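Local coordinates for zinc transport protein ZntB (Vibrio parahaemolyticus RIMD 2210633, PDB 3CK6) that probably takes up zinc ions together with protons across the inner membrane, its cytoplasmic domain forming a funnel-shaped homopentamer, at residues E[41-46]-E[108-113]; E[45-50]-E[55-60]; E[75-80]-E[195-200]; E[119-124]-E[135-140]. The protein carries 1 engineered substitution. All blocks are in the same frame, centred on the assembly; numbering follows the deposited sequence.

Contact 1 (E[41-46]-E[108-113]); sequences PDIRGW and ISTRKI. Engineered in segment 41-46: G45 (natural residue Ser).
I43 and W46, one turn apart on helix 43-49, lay their side chains on I108 and T110, which alternate along strand 106-111. The first pair meets methyl to methyl: CD1 of I43 lies 3.7 Å from CG2 of T110. I43 reaches that far because its chain is fully stretched, CG1 trans to the backbone N (chi1 -170°) and CD1 trans again (chi2 179°). T110 divides its two branches between different tasks, CG2 going to the helix while OG1 bonds to the carbonyl O of R99 on the next strand. At the second pair the indole and I108 come from opposite directions. Both I108 methyls converge on one ring carbon, W46 CZ3, which is 4.1 Å from I108 CD1 and equally far from CG2; CD1 approaches the ring obliquely. With CG trans to N (chi1 -177°), the six-membered ring of W46 leads toward the strand, and NE1 bonds to the carbonyl O of E26. The contact is buried and wholly apolar. Around it, F6 and Y34 set their rings against the indole, L60 of helix 54-60 touches T110, and strands 32-37 and 96-103 flank strand 106-111 in the mixed sheet.

Contact 2 (E[45-50]-E[55-60]); sequences GWLEDN and ATVDHL. Engineered in segment 45-50: G45 (natural residue Ser).
V57 and L47 bury more surface here than any other residue of the two segments, and they also mark the closest backbone approach, with CA atoms 7.1 Å apart. The touch is made by V57 CG2, which lies 3.8 Å from L47 CB, close to the root of the leucine. The same methyl also meets the aliphatic part of E48, whose CG is 4.1 Å from V57 CG2, so one valine branch spans two consecutive residues of the facing helix. L47 then uses its far end on a different partner: CD1 comes within 3.8 Å of L60 CD2, which reaches across from a side chain with CG trans to N (chi1 -167°), the two leucines crossing at about a right angle. L47, V57 and L60 form the apolar interior of a helical hairpin, in which helices 43-49 and 54-60 run nearly antiparallel at 150° with the short segment axes 10.3 Å apart. On its rim, the carboxylates of E48 and D58 both pair with R44, whose positive charge probably offsets the repulsion between them. N50, the first residue past the helix, folds back on the last turn: ND2 donates to W46 O at 3.0 Å, from above the carbonyl plane, while N50 N reaches the same oxygen from the other face. ND2 also lies above one face of the W46 indole, toward its rim, and bonds to E26 O. On the second helix, H59 stacks on F214 of a neighbouring subunit.

Contact 3 (E[75-80]-E[195-200]); sequences DNFMLI and RDLIES
L197, near the C-terminal end of helix 173-199, packs against F77 and L79 of strand 77-83, where a long helix of the cytoplasmic domain meets its mixed sheet. The aromatic part is a CH-pi contact. Methyl CD1 of L197 stands over one face of the F77 ring, 4.2 Å from its centroid and 25° off the normal, displaced toward CZ. F77 holds CG between its backbone N and carbonyl carbon (chi1 66°), which swings the ring over the strand until its edge faces the backbone N of L79. The aliphatic part belongs to the other branch: CD2 of L197 lies 4.1 Å from CD2 of L79, the L197 side chain running nearly perpendicular to that of L79. One leucine thus serves two strand residues on the same side of the sheet, and F69 and Y212 touch it as well. Polar bonds flank the apolar contact without bridging it. R195 sets NE and NH2 against the single oxygen OD1 of D196, both on one face of the carboxylate, with NH2 to OD1 at 3.0 Å. S200 OG has a bond with S202 N and donates to the carbonyl O of L197 at 2.6 Å.

Contact 4 (E[119-124]-E[135-140]); sequences MEIRQA and ASLLNQ
I121 presses all three of its outer carbons against helix 134-161, and it divides them between a buried partner and a partly exposed one. The buried side is with L137: I121 CG2 meets L137 CD1 at 3.7 Å, branch against branch. L137 leaves its helix askew, and what carries CD1 over to the isoleucine is the side chain beyond CB, with CG trans to the backbone N (chi1 173°). W33 of strand 32-37 touches L137 too, so this end of the contact abuts the sheet. Two helices joined by a short connection, 116-126 and 134-161, are packed here in this member of the CorA family; R122 of the first also touches W33, and L138 of the second reaches F77 and L79 of strand 77-83. The outer side belongs to Q140. There the tip of I121 rests on the main chain and the root of the side chain, its CD1 3.7 Å from the carbonyl carbon of Q140 and 3.8 Å from Q140 CB. The glutamine chain starts beside its own backbone N (chi1 -72°) and runs on extended, which lays the amide alongside the isoleucine: Q140 OE1 is 3.7 Å from I121 CG1, a van der Waals touch. P131, in the connection, also lies against Q140. Charged residues of the first helix find partners beyond the pair, E120 with K148 and R122 with E9 on strand 7-12.

From the N terminus, helix 43-49 opens both contact 1 and contact 2. Contact 2 closes first, a short hairpin onto helix 54-60, inside the longer loop that contact 1 closes on strand 106-111; the two touch through I108 on L47 and T110 on L60. Contact 3 starts within that loop, at strand 77-83, but ends on helix 173-199, so it crosses contact 1. Contact 4 follows contact 1 in the chain and is nested within the loop of contact 3, which it meets where L138 packs on F77 and L79. M78 turns instead to T56, H59 and L60 of contact 2, so strand 77-83 joins helices lying on opposite sides of the sheet.

Contact 1 (E[41-46]-E[108-113])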
# COMPACT_ATOMS: atom_id res chain seq x y z
N PRO E 41 -22.23 -34.74 -13.89
CA PRO E 41 -21.25 -35.84 -14.04
C PRO E 41 -20.53 -35.88 -15.39
O PRO E 41 -19.38 -36.33 -15.45
CB PRO E 41 -22.10 -37.12 -13.88
CG PRO E 41 -23.54 -36.66 -13.84
CD PRO E 41 -23.50 -35.24 -13.34
N ASP E 42 -21.20 -35.44 -16.45
CA ASP E 42 -20.71 -35.58 -17.83
C ASP E 42 -19.76 -34.48 -18.34
O ASP E 42 -19.14 -34.64 -19.39
CB ASP E 42 -21.90 -35.67 -18.80
CG ASP E 42 -22.70 -36.98 -18.68
OD1 ASP E 42 -22.32 -37.92 -17.94
OD2 ASP E 42 -23.75 -37.06 -19.36
N ILE E 43 -19.68 -33.35 -17.63
CA ILE E 43 -18.93 -32.19 -18.16
C ILE E 43 -17.42 -32.41 -18.22
O ILE E 43 -16.79 -32.07 -19.23
CB ILE E 43 -19.29 -30.84 -17.47
CG1 ILE E 43 -18.65 -29.66 -18.26
CG2 ILE E 43 -18.93 -30.86 -15.99
CD1 ILE E 43 -18.97 -28.26 -17.68
N ARG E 44 -16.84 -32.99 -17.18
CA ARG E 44 -15.41 -33.28 -17.19
C ARG E 44 -15.00 -34.13 -18.40
O ARG E 44 -13.97 -33.88 -19.03
CB ARG E 44 -14.96 -33.99 -15.90
CG ARG E 44 -13.51 -34.45 -15.96
CD ARG E 44 -13.08 -35.10 -14.66
NE ARG E 44 -12.98 -34.14 -13.56
CZ ARG E 44 -11.91 -33.39 -13.30
NH1 ARG E 44 -11.94 -32.57 -12.25
NH2 ARG E 44 -10.82 -33.47 -14.07
N GLY E 45 -15.79 -35.16 -18.71
CA GLY E 45 -15.48 -36.07 -19.82
C GLY E 45 -15.47 -35.33 -21.14
O GLY E 45 -14.55 -35.50 -21.97
N TRP E 46 -16.49 -34.51 -21.34
CA TRP E 46 -16.61 -33.69 -22.53
C TRP E 46 -15.40 -32.76 -22.70
O TRP E 46 -14.81 -32.70 -23.78
CB TRP E 46 -17.90 -32.89 -22.47
CG TRP E 46 -18.19 -32.06 -23.66
CD1 TRP E 46 -18.54 -32.50 -24.90
CD2 TRP E 46 -18.18 -30.63 -23.72
NE1 TRP E 46 -18.74 -31.42 -25.74
CE2 TRP E 46 -18.52 -30.26 -25.04
CE3 TRP E 46 -17.90 -29.63 -22.78
CZ2 TRP E 46 -18.62 -28.93 -25.43
CZ3 TRP E 46 -17.99 -28.30 -23.18
CH2 TRP E 46 -18.33 -27.97 -24.51
N ILE E 108 -16.62 -21.29 -23.45
CA ILE E 108 -17.32 -22.27 -22.62
C ILE E 108 -17.53 -21.64 -21.25
O ILE E 108 -16.56 -21.32 -20.56
CB ILE E 108 -16.52 -23.58 -22.43
CG1 ILE E 108 -16.16 -24.24 -23.78
CG2 ILE E 108 -17.28 -24.57 -21.56
CD1 ILE E 108 -15.14 -25.39 -23.58
N SER E 109 -18.79 -21.44 -20.87
CA SER E 109 -19.10 -20.93 -19.55
C SER E 109 -19.81 -21.99 -18.74
O SER E 109 -20.58 -22.80 -19.28
CB SER E 109 -19.93 -19.64 -19.63
OG SER E 109 -21.16 -19.86 -20.28
N THR E 110 -19.54 -22.01 -17.43
CA THR E 110 -20.06 -23.03 -16.54
C THR E 110 -20.72 -22.35 -15.35
O THR E 110 -20.26 -21.29 -14.89
CB THR E 110 -18.99 -24.05 -16.02
OG1 THR E 110 -18.09 -23.40 -15.10
CG2 THR E 110 -18.21 -24.71 -17.17
N ARG E 111 -21.82 -22.93 -14.89
CA ARG E 111 -22.57 -22.37 -13.79
C ARG E 111 -22.96 -23.47 -12.80
O ARG E 111 -23.00 -24.65 -13.14
CB ARG E 111 -23.83 -21.66 -14.32
CG ARG E 111 -24.87 -22.61 -14.94
CD ARG E 111 -26.20 -22.42 -14.28
NE ARG E 111 -27.22 -23.41 -14.62
CZ ARG E 111 -28.30 -23.13 -15.35
NH1 ARG E 111 -28.48 -21.90 -15.85
NH2 ARG E 111 -29.20 -24.08 -15.61
N LYS E 112 -23.27 -23.05 -11.57
CA LYS E 112 -23.84 -23.96 -10.58
C LYS E 112 -25.33 -23.64 -10.48
O LYS E 112 -26.17 -24.53 -10.52
CB LYS E 112 -23.16 -23.77 -9.22
CG LYS E 112 -23.84 -24.57 -8.06
CD LYS E 112 -22.87 -24.80 -6.92
CE LYS E 112 -22.97 -23.70 -5.86
NZ LYS E 112 -22.25 -24.10 -4.60
N ILE E 113 -25.65 -22.37 -10.37
CA ILE E 113 -27.02 -21.91 -10.22
C ILE E 113 -27.20 -20.73 -11.16
O ILE E 113 -26.24 -20.01 -11.38
CB ILE E 113 -27.28 -21.47 -8.77
CG1 ILE E 113 -26.03 -20.76 -8.23
CG2 ILE E 113 -27.58 -22.68 -7.94
CD1 ILE E 113 -26.31 -19.51 -7.45

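Contact 2 (E[45-50]-E[55-60])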
# COMPACT_ATOMS: atom_id res chain seq x y z
N GLY E 45 -15.79 -35.16 -18.71
CA GLY E 45 -15.48 -36.07 -19.82
C GLY E 45 -15.47 -35.33 -21.14
O GLY E 45 -14.55 -35.50 -21.97
N TRP E 46 -16.49 -34.51 -21.34
CA TRP E 46 -16.61 -33.69 -22.53
C TRP E 46 -15.40 -32.76 -22.70
O TRP E 46 -14.81 -32.70 -23.78
CB TRP E 46 -17.90 -32.89 -22.47
CG TRP E 46 -18.19 -32.06 -23.66
CD1 TRP E 46 -18.54 -32.50 -24.90
CD2 TRP E 46 -18.18 -30.63 -23.72
NE1 TRP E 46 -18.74 -31.42 -25.74
CE2 TRP E 46 -18.52 -30.26 -25.04
CE3 TRP E 46 -17.90 -29.63 -22.78
CZ2 TRP E 46 -18.62 -28.93 -25.43
CZ3 TRP E 46 -17.99 -28.30 -23.18
CH2 TRP E 46 -18.33 -27.97 -24.51
N LEU E 47 -15.03 -32.06 -21.63
CA LEU E 47 -13.89 -31.13 -21.66
C LEU E 47 -12.57 -31.83 -22.01
O LEU E 47 -11.80 -31.36 -22.86
CB LEU E 47 -13.78 -30.39 -20.31
CG LEU E 47 -14.87 -29.34 -20.04
CD1 LEU E 47 -14.83 -28.86 -18.61
CD2 LEU E 47 -14.76 -28.15 -20.99
N GLU E 48 -12.34 -32.97 -21.36
CA GLU E 48 -11.14 -33.77 -21.64
C GLU E 48 -11.15 -34.42 -23.02
O GLU E 48 -10.13 -34.43 -23.71
CB GLU E 48 -10.88 -34.79 -20.52
CG GLU E 48 -10.46 -34.08 -19.23
CD GLU E 48 -10.30 -35.01 -18.03
OE1 GLU E 48 -10.09 -34.48 -16.92
OE2 GLU E 48 -10.40 -36.24 -18.19
N ASP E 49 -12.31 -34.92 -23.45
CA ASP E 49 -12.46 -35.44 -24.82
C ASP E 49 -12.08 -34.37 -25.86
O ASP E 49 -11.56 -34.69 -26.93
CB ASP E 49 -13.90 -35.91 -25.08
CG ASP E 49 -14.19 -37.32 -24.54
OD1 ASP E 49 -13.26 -38.06 -24.11
OD2 ASP E 49 -15.38 -37.69 -24.54
N ASN E 50 -12.34 -33.12 -25.50
CA ASN E 50 -12.05 -31.96 -26.33
C ASN E 50 -10.66 -31.39 -26.05
O ASN E 50 -10.33 -30.26 -26.47
CB ASN E 50 -13.15 -30.90 -26.14
CG ASN E 50 -14.34 -31.13 -27.07
OD1 ASN E 50 -14.24 -30.87 -28.26
ND2 ASN E 50 -15.45 -31.62 -26.52
N ALA E 55 -5.54 -30.50 -15.49
CA ALA E 55 -5.40 -29.57 -14.37
C ALA E 55 -6.24 -28.29 -14.54
O ALA E 55 -6.72 -27.72 -13.55
CB ALA E 55 -3.94 -29.23 -14.15
N THR E 56 -6.41 -27.89 -15.79
CA THR E 56 -7.28 -26.76 -16.17
C THR E 56 -8.73 -27.14 -15.90
O THR E 56 -9.48 -26.35 -15.31
CB THR E 56 -7.09 -26.37 -17.63
OG1 THR E 56 -5.71 -26.04 -17.86
CG2 THR E 56 -7.96 -25.18 -18.02
N VAL E 57 -9.11 -28.35 -16.30
CA VAL E 57 -10.43 -28.88 -15.94
C VAL E 57 -10.61 -28.92 -14.40
O VAL E 57 -11.63 -28.45 -13.89
CB VAL E 57 -10.69 -30.28 -16.58
CG1 VAL E 57 -12.02 -30.83 -16.12
CG2 VAL E 57 -10.68 -30.18 -18.12
N ASP E 58 -9.62 -29.48 -13.69
CA ASP E 58 -9.64 -29.52 -12.20
C ASP E 58 -9.88 -28.12 -11.64
O ASP E 58 -10.70 -27.94 -10.72
CB ASP E 58 -8.31 -30.02 -11.63
CG ASP E 58 -8.05 -31.51 -11.88
OD1 ASP E 58 -8.94 -32.26 -12.34
OD2 ASP E 58 -6.90 -31.93 -11.59
N HIS E 59 -9.16 -27.12 -12.16
CA HIS E 59 -9.33 -25.77 -11.63
C HIS E 59 -10.71 -25.22 -11.96
O HIS E 59 -11.37 -24.63 -11.09
CB HIS E 59 -8.23 -24.80 -12.07
CG HIS E 59 -8.04 -23.65 -11.12
ND1 HIS E 59 -8.25 -22.33 -11.48
CD2 HIS E 59 -7.65 -23.62 -9.83
CE1 HIS E 59 -7.99 -21.54 -10.45
NE2 HIS E 59 -7.62 -22.30 -9.44
N LEU E 60 -11.16 -25.47 -13.20
CA LEU E 60 -12.47 -25.00 -13.67
C LEU E 60 -13.64 -25.56 -12.86
O LEU E 60 -14.62 -24.86 -12.61
CB LEU E 60 -12.68 -25.36 -15.15
CG LEU E 60 -13.85 -24.68 -15.87
CD1 LEU E 60 -13.53 -23.23 -16.21
CD2 LEU E 60 -14.26 -25.45 -17.12

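Contact 3 (E[75-80]-E[195-200])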
# COMPACT_ATOMS: atom_id res chain seq x y z
N ASP E 75 -3.92 -18.74 -27.57
CA ASP E 75 -4.80 -17.64 -27.22
C ASP E 75 -5.84 -17.97 -26.14
O ASP E 75 -6.73 -17.16 -25.89
CB ASP E 75 -5.47 -17.10 -28.49
CG ASP E 75 -4.47 -16.52 -29.47
OD1 ASP E 75 -3.66 -15.65 -29.06
OD2 ASP E 75 -4.48 -16.93 -30.64
N ASN E 76 -5.69 -19.11 -25.48
CA ASN E 76 -6.67 -19.59 -24.50
C ASN E 76 -6.52 -18.90 -23.16
O ASN E 76 -5.43 -18.42 -22.79
CB ASN E 76 -6.57 -21.12 -24.29
CG ASN E 76 -6.61 -21.89 -25.61
OD1 ASN E 76 -7.27 -21.48 -26.56
ND2 ASN E 76 -5.88 -22.99 -25.68
N PHE E 77 -7.62 -18.84 -22.44
CA PHE E 77 -7.58 -18.36 -21.06
C PHE E 77 -8.74 -18.89 -20.26
O PHE E 77 -9.71 -19.43 -20.82
CB PHE E 77 -7.51 -16.81 -20.99
CG PHE E 77 -8.73 -16.08 -21.51
CD1 PHE E 77 -9.91 -16.02 -20.75
CD2 PHE E 77 -8.67 -15.39 -22.72
CE1 PHE E 77 -11.05 -15.30 -21.22
CE2 PHE E 77 -9.79 -14.67 -23.19
CZ PHE E 77 -10.97 -14.62 -22.47
N MSE E 78 -8.63 -18.73 -18.94
CA MSE E 78 -9.76 -18.95 -18.03
C MSE E 78 -10.07 -17.65 -17.34
O MSE E 78 -9.16 -16.98 -16.86
CB MSE E 78 -9.45 -20.00 -16.97
CG MSE E 78 -10.64 -20.32 -16.01
SE MSE E 78 -10.10 -21.75 -14.75
CE MSE E 78 -9.74 -23.10 -15.98
N LEU E 79 -11.36 -17.32 -17.26
CA LEU E 79 -11.84 -16.18 -16.50
C LEU E 79 -12.93 -16.62 -15.53
O LEU E 79 -13.95 -17.20 -15.91
CB LEU E 79 -12.41 -15.10 -17.42
CG LEU E 79 -12.89 -13.81 -16.77
CD1 LEU E 79 -11.73 -13.03 -16.11
CD2 LEU E 79 -13.60 -12.96 -17.81
N ILE E 80 -12.71 -16.32 -14.26
CA ILE E 80 -13.66 -16.65 -13.22
C ILE E 80 -14.23 -15.38 -12.64
O ILE E 80 -13.47 -14.47 -12.31
CB ILE E 80 -12.98 -17.53 -12.12
CG1 ILE E 80 -12.51 -18.85 -12.77
CG2 ILE E 80 -13.95 -17.75 -10.92
CD1 ILE E 80 -11.57 -19.72 -11.91
N ARG E 195 -9.06 -6.30 -14.89
CA ARG E 195 -7.82 -5.61 -15.25
C ARG E 195 -6.88 -6.57 -15.98
O ARG E 195 -6.35 -6.24 -17.05
CB ARG E 195 -7.10 -5.05 -14.03
CG ARG E 195 -5.85 -4.21 -14.37
CD ARG E 195 -4.94 -4.09 -13.18
NE ARG E 195 -4.51 -5.41 -12.72
CZ ARG E 195 -4.23 -5.72 -11.46
NH1 ARG E 195 -4.33 -4.80 -10.51
NH2 ARG E 195 -3.86 -6.95 -11.14
N ASP E 196 -6.71 -7.76 -15.39
CA ASP E 196 -5.83 -8.78 -15.92
C ASP E 196 -6.27 -9.24 -17.30
O ASP E 196 -5.44 -9.41 -18.17
CB ASP E 196 -5.72 -9.97 -14.97
CG ASP E 196 -4.92 -9.65 -13.72
OD1 ASP E 196 -4.32 -8.55 -13.63
OD2 ASP E 196 -4.88 -10.50 -12.81
N LEU E 197 -7.57 -9.43 -17.48
CA LEU E 197 -8.10 -9.78 -18.78
C LEU E 197 -7.71 -8.71 -19.80
O LEU E 197 -7.27 -9.04 -20.89
CB LEU E 197 -9.61 -9.93 -18.72
CG LEU E 197 -10.34 -10.00 -20.06
CD1 LEU E 197 -10.06 -11.34 -20.74
CD2 LEU E 197 -11.83 -9.84 -19.77
N ILE E 198 -7.89 -7.45 -19.44
CA ILE E 198 -7.56 -6.33 -20.37
C ILE E 198 -6.08 -6.31 -20.71
O ILE E 198 -5.69 -6.15 -21.87
CB ILE E 198 -8.02 -4.96 -19.81
CG1 ILE E 198 -9.55 -4.91 -19.77
CG2 ILE E 198 -7.50 -3.77 -20.66
CD1 ILE E 198 -10.14 -3.75 -18.97
N GLU E 199 -5.22 -6.46 -19.70
CA GLU E 199 -3.77 -6.35 -19.94
C GLU E 199 -3.20 -7.52 -20.75
O GLU E 199 -2.07 -7.43 -21.24
CB GLU E 199 -2.99 -6.15 -18.63
CG GLU E 199 -3.62 -5.16 -17.66
CD GLU E 199 -3.09 -3.73 -17.74
OE1 GLU E 199 -2.89 -3.14 -16.64
OE2 GLU E 199 -2.91 -3.18 -18.86
N SER E 200 -3.99 -8.58 -20.90
CA SER E 200 -3.60 -9.79 -21.66
C SER E 200 -3.52 -9.54 -23.17
O SER E 200 -2.82 -10.28 -23.88
CB SER E 200 -4.56 -10.96 -21.36
OG SER E 200 -5.78 -10.87 -22.09

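Contact 4 (E[119-124]-E[135-140])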
# COMPACT_ATOMS: atom_id res chain seq x y z
N MSE E 119 -29.16 -15.20 -18.27
CA MSE E 119 -30.53 -15.36 -18.75
C MSE E 119 -30.96 -14.25 -19.70
O MSE E 119 -31.58 -14.51 -20.73
CB MSE E 119 -31.55 -15.40 -17.59
CG MSE E 119 -31.32 -16.52 -16.64
SE MSE E 119 -32.67 -16.54 -15.28
CE MSE E 119 -31.54 -17.06 -13.81
N GLU E 120 -30.64 -13.01 -19.34
CA GLU E 120 -31.03 -11.84 -20.16
C GLU E 120 -30.32 -11.88 -21.53
O GLU E 120 -30.94 -11.58 -22.55
CB GLU E 120 -30.84 -10.53 -19.38
CG GLU E 120 -31.96 -10.42 -18.30
CD GLU E 120 -31.83 -9.28 -17.27
OE1 GLU E 120 -30.96 -8.39 -17.40
OE2 GLU E 120 -32.64 -9.30 -16.31
N ILE E 121 -29.07 -12.31 -21.55
CA ILE E 121 -28.34 -12.49 -22.82
C ILE E 121 -28.95 -13.60 -23.66
O ILE E 121 -29.23 -13.40 -24.84
CB ILE E 121 -26.82 -12.69 -22.59
CG1 ILE E 121 -26.21 -11.42 -21.96
CG2 ILE E 121 -26.12 -13.10 -23.90
CD1 ILE E 121 -24.93 -11.65 -21.17
N ARG E 122 -29.20 -14.75 -23.03
CA ARG E 122 -29.91 -15.87 -23.66
C ARG E 122 -31.29 -15.47 -24.24
O ARG E 122 -31.65 -15.87 -25.36
CB ARG E 122 -30.02 -17.03 -22.67
CG ARG E 122 -28.65 -17.74 -22.32
CD ARG E 122 -28.84 -18.66 -21.10
NE ARG E 122 -29.69 -19.78 -21.48
CZ ARG E 122 -30.35 -20.59 -20.65
NH1 ARG E 122 -30.28 -20.42 -19.34
NH2 ARG E 122 -31.09 -21.56 -21.18
N GLN E 123 -32.05 -14.66 -23.51
CA GLN E 123 -33.34 -14.14 -24.01
C GLN E 123 -33.18 -13.23 -25.25
O GLN E 123 -33.91 -13.39 -26.23
CB GLN E 123 -34.12 -13.42 -22.89
CG GLN E 123 -34.53 -14.39 -21.78
CD GLN E 123 -35.46 -13.81 -20.72
OE1 GLN E 123 -35.75 -12.59 -20.69
NE2 GLN E 123 -35.94 -14.67 -19.83
N ALA E 124 -32.20 -12.33 -25.22
CA ALA E 124 -31.88 -11.45 -26.33
C ALA E 124 -31.47 -12.23 -27.60
O ALA E 124 -31.94 -11.92 -28.70
CB ALA E 124 -30.78 -10.47 -25.91
N ALA E 135 -16.49 -11.77 -28.68
CA ALA E 135 -15.95 -10.57 -28.00
C ALA E 135 -17.06 -9.75 -27.33
O ALA E 135 -16.96 -9.35 -26.15
CB ALA E 135 -15.13 -9.70 -28.98
N SER E 136 -18.14 -9.54 -28.07
CA SER E 136 -19.28 -8.82 -27.52
C SER E 136 -20.01 -9.62 -26.45
O SER E 136 -20.44 -9.05 -25.45
CB SER E 136 -20.24 -8.40 -28.65
OG SER E 136 -21.41 -7.80 -28.12
N LEU E 137 -20.16 -10.93 -26.66
CA LEU E 137 -20.76 -11.80 -25.66
C LEU E 137 -20.09 -11.69 -24.29
O LEU E 137 -20.77 -11.53 -23.27
CB LEU E 137 -20.75 -13.25 -26.16
CG LEU E 137 -21.21 -14.30 -25.13
CD1 LEU E 137 -22.68 -14.06 -24.75
CD2 LEU E 137 -21.02 -15.68 -25.69
N LEU E 138 -18.77 -11.81 -24.27
CA LEU E 138 -18.04 -11.82 -23.00
C LEU E 138 -18.14 -10.45 -22.31
O LEU E 138 -18.30 -10.37 -21.10
CB LEU E 138 -16.58 -12.19 -23.25
CG LEU E 138 -15.64 -12.16 -22.05
CD1 LEU E 138 -16.17 -13.07 -20.95
CD2 LEU E 138 -14.22 -12.56 -22.46
N ASN E 139 -18.07 -9.39 -23.11
CA ASN E 139 -18.31 -8.02 -22.64
C ASN E 139 -19.67 -7.89 -21.97
O ASN E 139 -19.79 -7.31 -20.89
CB ASN E 139 -18.16 -7.06 -23.83
CG ASN E 139 -17.96 -5.59 -23.41
OD1 ASN E 139 -17.56 -4.78 -24.25
ND2 ASN E 139 -18.27 -5.23 -22.14
N GLN E 140 -20.70 -8.44 -22.60
CA GLN E 140 -22.06 -8.39 -22.03
C GLN E 140 -22.20 -9.22 -20.76
O GLN E 140 -22.93 -8.83 -19.85
CB GLN E 140 -23.10 -8.84 -23.05
CG GLN E 140 -23.34 -7.83 -24.17
CD GLN E 140 -24.57 -8.15 -25.00
OE1 GLN E 140 -25.39 -9.00 -24.63
NE2 GLN E 140 -24.71 -7.47 -26.15